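Local coordinates for protein telomerase reverse transcriptase (Candida tropicalis MYA-3404, PDB 6ZD1) that probably elongates telomeres as a reverse transcriptase, copying a template within the telomerase RNA to add short DNA repeats to chromosome ends, at residues S569-C577 with N588-N596. Sequence-based numbering, arbitrary orientation.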
# COMPACT_ATOMS: atom_id res chain seq x y z
N SER A 569 -14.28 6.51 -9.12
CA SER A 569 -13.90 5.14 -9.48
C SER A 569 -12.94 5.09 -10.67
O SER A 569 -12.57 3.98 -11.08
CB SER A 569 -15.11 4.25 -9.76
OG SER A 569 -14.72 2.94 -10.12
N SER A 570 -12.53 6.23 -11.22
CA SER A 570 -11.63 6.25 -12.37
C SER A 570 -10.19 5.92 -12.00
O SER A 570 -9.37 5.71 -12.90
CB SER A 570 -11.67 7.62 -13.06
OG SER A 570 -12.96 7.90 -13.56
N GLN A 571 -9.86 5.88 -10.70
CA GLN A 571 -8.52 5.49 -10.29
C GLN A 571 -8.18 4.08 -10.77
O GLN A 571 -7.08 3.84 -11.28
CB GLN A 571 -8.39 5.59 -8.77
CG GLN A 571 -9.65 5.20 -8.02
CD GLN A 571 -9.50 5.33 -6.52
OE1 GLN A 571 -8.39 5.47 -6.01
NE2 GLN A 571 -10.62 5.27 -5.81
N PHE A 572 -9.12 3.15 -10.62
CA PHE A 572 -8.98 1.79 -11.15
C PHE A 572 -9.95 1.67 -12.32
O PHE A 572 -11.17 1.71 -12.13
CB PHE A 572 -9.28 0.76 -10.07
CG PHE A 572 -8.88 1.19 -8.69
CD1 PHE A 572 -7.55 1.30 -8.34
CD2 PHE A 572 -9.85 1.48 -7.74
CE1 PHE A 572 -7.17 1.69 -7.07
CE2 PHE A 572 -9.48 1.88 -6.46
CZ PHE A 572 -8.14 1.98 -6.13
N SER A 573 -9.41 1.51 -13.52
CA SER A 573 -10.23 1.62 -14.72
C SER A 573 -10.81 0.27 -15.11
O SER A 573 -10.71 -0.72 -14.38
CB SER A 573 -9.41 2.23 -15.86
OG SER A 573 -10.22 2.47 -16.99
N ARG A 574 -11.43 0.22 -16.30
CA ARG A 574 -12.17 -0.91 -16.87
C ARG A 574 -11.44 -2.23 -16.67
O ARG A 574 -10.27 -2.37 -17.06
CB ARG A 574 -12.42 -0.65 -18.36
CG ARG A 574 -13.04 -1.82 -19.12
CD ARG A 574 -13.28 -1.45 -20.58
NE ARG A 574 -13.57 -2.62 -21.42
CZ ARG A 574 -13.87 -2.55 -22.72
NH1 ARG A 574 -13.92 -1.38 -23.33
NH2 ARG A 574 -14.11 -3.66 -23.40
N PRO A 575 -12.08 -3.23 -16.05
CA PRO A 575 -11.45 -4.55 -15.91
C PRO A 575 -11.43 -5.38 -17.19
O PRO A 575 -10.90 -6.49 -17.16
CB PRO A 575 -12.31 -5.23 -14.83
CG PRO A 575 -13.07 -4.11 -14.16
CD PRO A 575 -13.29 -3.10 -15.23
N THR A 576 -11.98 -4.88 -18.30
CA THR A 576 -11.84 -5.49 -19.64
C THR A 576 -12.33 -6.94 -19.66
O THR A 576 -11.57 -7.88 -19.89
CB THR A 576 -10.39 -5.39 -20.14
OG1 THR A 576 -9.53 -6.21 -19.34
CG2 THR A 576 -9.91 -3.95 -20.09
N CYS A 577 -13.63 -7.11 -19.43
CA CYS A 577 -14.25 -8.43 -19.29
C CYS A 577 -15.02 -8.79 -20.56
O CYS A 577 -16.21 -8.49 -20.69
CB CYS A 577 -15.16 -8.46 -18.07
SG CYS A 577 -16.26 -7.02 -17.92
N ASN A 588 -7.24 -12.87 -16.33
CA ASN A 588 -7.20 -11.44 -16.59
C ASN A 588 -7.59 -10.64 -15.35
O ASN A 588 -6.93 -9.64 -15.01
CB ASN A 588 -8.11 -11.10 -17.77
CG ASN A 588 -8.11 -9.63 -18.10
OD1 ASN A 588 -8.91 -8.87 -17.57
ND2 ASN A 588 -7.21 -9.23 -18.99
N LEU A 589 -8.64 -11.07 -14.64
CA LEU A 589 -9.06 -10.36 -13.44
C LEU A 589 -8.07 -10.53 -12.30
O LEU A 589 -7.99 -9.67 -11.42
CB LEU A 589 -10.45 -10.81 -13.01
CG LEU A 589 -11.63 -10.42 -13.90
CD1 LEU A 589 -12.93 -10.95 -13.33
CD2 LEU A 589 -11.70 -8.91 -14.08
N LYS A 590 -7.30 -11.62 -12.29
CA LYS A 590 -6.24 -11.74 -11.31
C LYS A 590 -5.13 -10.74 -11.61
O LYS A 590 -4.57 -10.12 -10.70
CB LYS A 590 -5.71 -13.17 -11.27
CG LYS A 590 -5.03 -13.55 -9.96
CD LYS A 590 -3.60 -13.06 -9.93
CE LYS A 590 -2.99 -13.15 -8.56
NZ LYS A 590 -1.61 -12.55 -8.61
N GLN A 591 -4.81 -10.56 -12.90
CA GLN A 591 -3.88 -9.50 -13.29
C GLN A 591 -4.40 -8.13 -12.89
O GLN A 591 -3.66 -7.32 -12.32
CB GLN A 591 -3.63 -9.55 -14.79
CG GLN A 591 -2.66 -10.63 -15.19
CD GLN A 591 -1.34 -10.48 -14.48
OE1 GLN A 591 -0.63 -9.49 -14.65
NE2 GLN A 591 -1.01 -11.46 -13.64
N PHE A 592 -5.69 -7.86 -13.14
CA PHE A 592 -6.26 -6.57 -12.80
C PHE A 592 -6.20 -6.31 -11.30
O PHE A 592 -5.86 -5.20 -10.87
CB PHE A 592 -7.71 -6.49 -13.29
CG PHE A 592 -8.47 -5.30 -12.77
CD1 PHE A 592 -8.36 -4.06 -13.39
CD2 PHE A 592 -9.30 -5.42 -11.67
CE1 PHE A 592 -9.05 -2.97 -12.92
CE2 PHE A 592 -10.00 -4.32 -11.19
CZ PHE A 592 -9.87 -3.10 -11.81
N TYR A 593 -6.49 -7.33 -10.50
CA TYR A 593 -6.53 -7.15 -9.05
C TYR A 593 -5.15 -6.80 -8.50
O TYR A 593 -5.00 -5.83 -7.76
CB TYR A 593 -7.07 -8.42 -8.38
CG TYR A 593 -7.34 -8.27 -6.90
CD1 TYR A 593 -8.58 -7.82 -6.45
CD2 TYR A 593 -6.37 -8.58 -5.96
CE1 TYR A 593 -8.84 -7.68 -5.11
CE2 TYR A 593 -6.63 -8.44 -4.60
CZ TYR A 593 -7.86 -7.99 -4.19
OH TYR A 593 -8.14 -7.84 -2.85
N CYS A 594 -4.13 -7.58 -8.88
CA CYS A 594 -2.78 -7.29 -8.41
C CYS A 594 -2.27 -5.97 -8.95
O CYS A 594 -1.48 -5.30 -8.27
CB CYS A 594 -1.83 -8.42 -8.79
SG CYS A 594 -2.23 -10.00 -8.03
N SER A 595 -2.69 -5.58 -10.15
CA SER A 595 -2.21 -4.33 -10.72
C SER A 595 -2.73 -3.13 -9.94
O SER A 595 -2.05 -2.10 -9.89
CB SER A 595 -2.62 -4.23 -12.19
OG SER A 595 -2.17 -3.00 -12.76
N ASN A 596 -3.91 -3.24 -9.33
CA ASN A 596 -4.48 -2.13 -8.59
C ASN A 596 -4.30 -2.25 -7.09
O ASN A 596 -4.63 -1.31 -6.36
CB ASN A 596 -5.97 -1.99 -8.91
CG ASN A 596 -6.22 -1.61 -10.36
OD1 ASN A 596 -6.23 -0.44 -10.71
ND2 ASN A 596 -6.41 -2.62 -11.20
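F572 points its CB at helix 582-596 and lays the edge of its ring beside N596 at the helix end; the two side chains run antiparallel, one alongside the other. OD1 of N596 lies 3.2 Å from F572 CD1, at the edge of the ring and near its plane, while the amide itself stands almost perpendicular to the ring, the planes 89° apart. The amide's other end is held within the helix: N596 ND2 donates to F592 O at 2.7 Å, a bond that holds the turn of the amide. F592 O accepts a second bond, from the backbone N of N596, and the two donors reach it from opposite faces of its carbonyl plane. The F572 side chain also touches I619 and L622 of helix 609-637. S573 contributes its backbone, its O lying 3.2 Å from F592 CE1 in an oblique approach to that ring. This irregular loop links strand 565-567 to helix 582-596 and folds back along that helix, which with the helical bundle after it forms the C-terminal thumb domain of telomerase. P575 then meets F592 squarely: its CB stands 4.2 Å from the ring centroid and only 2° off the normal, a CH-pi contact over the face. N596 ND2 lies on the opposite face, near the rim rather than over the centre. With CG anti to the backbone N (chi1 169°), F592 extends out to the loop. The same CB of P575 also touches L589 CD2 at 3.8 Å; L589 also packs on A626 and F648 of two further helices. At T576, OG1 donates to P575 O at 2.6 Å from above the carbonyl plane, and it comes near the side chain of N588.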